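Local coordinates for putative regulator of transfer genes ArtA (Staphylococcus aureus subsp. aureus USA300, PDB 3GXQ), which regulates plasmid transmission genes as a master regulator, binding DNA through a ribbon-helix-helix motif used in alternate binding modes, at the interface of chains A and B. Coordinates in Å, arbitrary orientation; residue numbers count along the deposited sequence, not the author numbering. Chains: chain A/B, Putative regulator of transfer genes ArtA.

Strand 12-18 of each ArtA chain pairs with its copy to form the two-stranded ribbon of the ribbon-helix-helix dimer, a family in which the DNA-reading element is built from two chains. Both contacts involve the ribbon, their C-alpha centres about 9 Å apart, and they share A:Leu14. Contact 1 follows that leucine inward, among helices 20-33 and 38-53 of chain B and helix 38-51 of chain A. Contact 2 runs along the ribbon past its two-fold axis and takes in the outer face, with its serine and histidines. One strand thus serves core and surface, and the two-fold repeats each contact with the chains exchanged.

Contact 1: the interface of chains A and B. Residues chain A 14, 46; chain B 16, 18, 23, 26, 38, 42.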
loop_
_atom_site.group_PDB
_atom_site.type_symbol
_atom_site.label_atom_id
_atom_site.label_comp_id
_atom_site.label_asym_id
_atom_site.label_seq_id
_atom_site.Cartn_x
_atom_site.Cartn_y
_atom_site.Cartn_z
ATOM N N LEU A 14 7.025 4.534 3.523
ATOM C CA LEU A 14 5.814 4.810 2.764
ATOM C C LEU A 14 4.813 4.874 3.901
ATOM O O LEU A 14 4.646 3.919 4.658
ATOM C CB LEU A 14 5.433 3.690 1.781
ATOM C CG LEU A 14 4.170 4.012 0.950
ATOM C CD1 LEU A 14 4.516 5.093 -0.055
ATOM C CD2 LEU A 14 3.640 2.782 0.199
ATOM N N LEU A 46 1.089 -4.068 -3.350
ATOM C CA LEU A 46 1.443 -2.895 -4.149
ATOM C C LEU A 46 2.026 -3.378 -5.496
ATOM O O LEU A 46 1.677 -2.860 -6.550
ATOM C CB LEU A 46 2.461 -2.032 -3.389
ATOM C CG LEU A 46 1.941 -1.094 -2.283
ATOM C CD1 LEU A 46 3.101 -0.539 -1.495
ATOM C CD2 LEU A 46 1.156 0.049 -2.894
ATOM N N LEU B 16 4.685 1.430 6.170
ATOM C CA LEU B 16 5.576 0.336 5.806
ATOM C C LEU B 16 6.777 0.772 5.000
ATOM O O LEU B 16 6.768 1.815 4.359
ATOM C CB LEU B 16 4.820 -0.763 5.031
ATOM C CG LEU B 16 3.823 -0.585 3.860
ATOM C CD1 LEU B 16 3.536 0.866 3.578
ATOM C CD2 LEU B 16 4.380 -1.263 2.631
ATOM N N VAL B 18 9.299 0.319 1.871
ATOM C CA VAL B 18 9.228 -0.179 0.505
ATOM C C VAL B 18 10.570 0.032 -0.182
ATOM O O VAL B 18 11.341 0.920 0.200
ATOM C CB VAL B 18 8.130 0.533 -0.314
ATOM C CG1 VAL B 18 6.763 0.310 0.341
ATOM C CG2 VAL B 18 8.443 2.021 -0.445
ATOM N N LYS B 23 8.840 2.831 -4.597
ATOM C CA LYS B 23 8.307 4.122 -4.205
ATOM C C LYS B 23 8.365 5.078 -5.379
ATOM O O LYS B 23 7.414 5.820 -5.620
ATOM C CB LYS B 23 9.060 4.700 -3.009
ATOM C CG LYS B 23 8.490 6.046 -2.559
ATOM C CD LYS B 23 8.837 6.394 -1.113
ATOM C CE LYS B 23 8.141 7.685 -0.675
ATOM N NZ LYS B 23 8.390 7.975 0.765
ATOM N N ILE B 26 5.441 4.440 -7.356
ATOM C CA ILE B 26 4.172 4.875 -6.786
ATOM C C ILE B 26 4.103 6.379 -7.010
ATOM O O ILE B 26 3.047 6.922 -7.306
ATOM C CB ILE B 26 4.071 4.549 -5.277
ATOM C CG1 ILE B 26 4.148 3.025 -5.070
ATOM C CG2 ILE B 26 2.753 5.076 -4.723
ATOM C CD1 ILE B 26 4.232 2.604 -3.630
ATOM N N VAL B 38 0.785 11.101 -3.105
ATOM C CA VAL B 38 1.291 9.741 -2.959
ATOM C C VAL B 38 0.360 8.815 -2.195
ATOM O O VAL B 38 0.175 7.666 -2.590
ATOM C CB VAL B 38 2.680 9.735 -2.280
ATOM C CG1 VAL B 38 3.134 8.319 -2.026
ATOM C CG2 VAL B 38 3.672 10.465 -3.166
ATOM N N GLY B 42 -1.229 5.398 -3.564
ATOM C CA GLY B 42 -1.040 4.160 -2.834
ATOM C C GLY B 42 -2.349 3.421 -2.567
ATOM O O GLY B 42 -2.387 2.198 -2.609
#
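A:Leu14 meets B:Leu16 backbone to backbone and, with its side chain, leads into the hydrophobic core of the ribbon-helix-helix dimer. The two residues form an antiparallel bridge in which both pairs of amides are used. A:Leu14 N donates to B:Leu16 O at 2.9 Å, and the return bond from B:Leu16 N to A:Leu14 O has the same length. Both donors lie nearly along the C=O axis of their acceptors. The paired bonds help set the register of the strands, while the alternation of the strand puts both leucines on the inner face of the ribbon.

The apolar contacts centre on A:Leu14, whose 87 Å² of hidden surface is the largest share in this patch. With chi1 at -178°, its CG stands anti to the backbone N, and the two methyls pass between the strand and helices of chain B. Each methyl has its own neighbours. A:Leu14 CD2 and B:Ile26 CD1, from helix 20-33, come tip to tip at 3.9 Å. A:Leu14 CD1 reaches 4.0 Å from B:Val38 CG1 at the start of helix 38-53, the two side chains meeting at a slant. The flanks of the leucine are filled by its strand partners: B:Leu16 lies alongside and points the same way, its CD1 3.8 Å from A:Leu14 CB, while B:Val18 sets CG1 at 3.9 Å from that same CB. B:Lys23 contributes the aliphatic end of its extended chain more distantly.

A second leucine, A:Leu46 of helix 38-51, closes the core from chain A's own side. Its side chain meets B:Ile26 at about a right angle, and the isoleucine tip touches both leucines of the other subunit, which lie on the same side of it. B:Gly42, without a side chain, presents its carbonyl oxygen to A:Leu46 CD2, which probably helps the helices come close. At the centre of this cluster, B:Ile26 CD1 sits 4.0 Å from A:Leu46 CD1.

Contact 2: the interface of chains A and B. Residues chain A 14-17; chain B 12-15.
A:Leu16 and B:Leu14 pair on the ribbon of this ribbon-helix-helix dimer, in the tightly packed half of the contact, as the symmetry counterpart of the A:Leu14 and B:Leu16 bridge with the chains exchanged. B:Leu14 N gives its hydrogen to A:Leu16 O at 2.8 Å, and A:Leu16 N returns a bond to B:Leu14 O at 3.0 Å. The side chains again point together into the core, with A:Leu16 CD1 4.1 Å from B:Leu14 CD2.

The opposite face is more loosely built and mixes polar with apolar groups; in this family it is the face that enters the DNA major groove. A:His15 and B:Ser13 meet there. Both side chains extend anti to their own backbone N (chi1 -171° and 175°), which carries the imidazole over to the serine. A:His15 NE2 and B:Ser13 OG form a hydrogen bond of 2.8 Å, bent to 140° at the hydrogen; the structure alone does not show which of the two donates. A:Leu17, bridged to B:Ser13 in the antiparallel ladder, makes a looser apolar contact, resting its CD2 4.0 Å from B:Ser13 CA.

At the two-fold axis A:His15 faces B:His15. The rings do not stack: B:His15 CG lies 4.1 Å above the A:His15 plane, displaced toward its rim, and A:His15 CB packs on B:His15 CD2 at 3.8 Å. Edge-on, B:His15 CD2 points in its ring plane at A:Leu14 O, 3.4 Å away.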
loop_
_atom_site.group_PDB
_atom_site.type_symbol
_atom_site.label_atom_id
_atom_site.label_comp_id
_atom_site.label_asym_id
_atom_site.label_seq_id
_atom_site.Cartn_x
_atom_site.Cartn_y
_atom_site.Cartn_z
ATOM N N LEU A 14 7.025 4.534 3.523
ATOM C CA LEU A 14 5.814 4.810 2.764
ATOM C C LEU A 14 4.813 4.874 3.901
ATOM O O LEU A 14 4.646 3.919 4.658
ATOM C CB LEU A 14 5.433 3.690 1.781
ATOM C CG LEU A 14 4.170 4.012 0.950
ATOM C CD1 LEU A 14 4.516 5.093 -0.055
ATOM C CD2 LEU A 14 3.640 2.782 0.199
ATOM N N HIS A 15 4.167 6.024 4.024
ATOM C CA HIS A 15 3.213 6.263 5.082
ATOM C C HIS A 15 1.952 6.885 4.528
ATOM O O HIS A 15 1.986 7.983 3.986
ATOM C CB HIS A 15 3.842 7.215 6.121
ATOM C CG HIS A 15 3.042 7.375 7.377
ATOM N ND1 HIS A 15 3.323 8.344 8.319
ATOM C CD2 HIS A 15 1.980 6.681 7.860
ATOM C CE1 HIS A 15 2.470 8.242 9.321
ATOM N NE2 HIS A 15 1.644 7.240 9.068
ATOM N N LEU A 16 0.832 6.186 4.650
ATOM C CA LEU A 16 -0.413 6.758 4.177
ATOM C C LEU A 16 -1.659 6.271 4.900
ATOM O O LEU A 16 -1.668 5.226 5.552
ATOM C CB LEU A 16 -0.547 6.575 2.659
ATOM C CG LEU A 16 -0.795 5.260 1.913
ATOM C CD1 LEU A 16 -0.000 4.101 2.505
ATOM C CD2 LEU A 16 -2.265 5.007 1.945
ATOM N N LEU A 17 -2.704 7.082 4.810
ATOM C CA LEU A 17 -3.974 6.779 5.441
ATOM C C LEU A 17 -4.816 5.977 4.449
ATOM O O LEU A 17 -4.866 6.314 3.271
ATOM C CB LEU A 17 -4.690 8.076 5.816
ATOM C CG LEU A 17 -3.913 9.045 6.711
ATOM C CD1 LEU A 17 -4.680 10.361 6.824
ATOM C CD2 LEU A 17 -3.692 8.428 8.092
ATOM N N VAL B 12 -7.270 5.233 8.532
ATOM C CA VAL B 12 -6.263 4.737 9.472
ATOM C C VAL B 12 -4.870 4.641 8.849
ATOM O O VAL B 12 -4.711 4.380 7.658
ATOM C CB VAL B 12 -6.664 3.344 10.042
ATOM C CG1 VAL B 12 -7.913 3.481 10.902
ATOM C CG2 VAL B 12 -6.939 2.360 8.912
ATOM N N SER B 13 -3.864 4.838 9.682
ATOM C CA SER B 13 -2.493 4.821 9.240
ATOM C C SER B 13 -1.917 3.462 8.838
ATOM O O SER B 13 -2.048 2.478 9.554
ATOM C CB SER B 13 -1.614 5.454 10.324
ATOM O OG SER B 13 -0.239 5.342 9.981
ATOM N N LEU B 14 -1.279 3.431 7.673
ATOM C CA LEU B 14 -0.611 2.242 7.164
ATOM C C LEU B 14 0.810 2.741 6.979
ATOM O O LEU B 14 1.048 3.641 6.182
ATOM C CB LEU B 14 -1.173 1.806 5.802
ATOM C CG LEU B 14 -0.595 0.514 5.201
ATOM C CD1 LEU B 14 -1.001 -0.698 6.033
ATOM C CD2 LEU B 14 -1.108 0.347 3.789
ATOM N N HIS B 15 1.746 2.177 7.729
ATOM C CA HIS B 15 3.136 2.588 7.641
ATOM C C HIS B 15 4.029 1.406 7.327
ATOM O O HIS B 15 4.134 0.486 8.126
ATOM C CB HIS B 15 3.589 3.216 8.966
ATOM C CG HIS B 15 4.938 3.866 8.901
ATOM N ND1 HIS B 15 5.659 4.196 10.027
ATOM C CD2 HIS B 15 5.669 4.301 7.845
ATOM C CE1 HIS B 15 6.775 4.810 9.670
ATOM N NE2 HIS B 15 6.804 4.887 8.353
#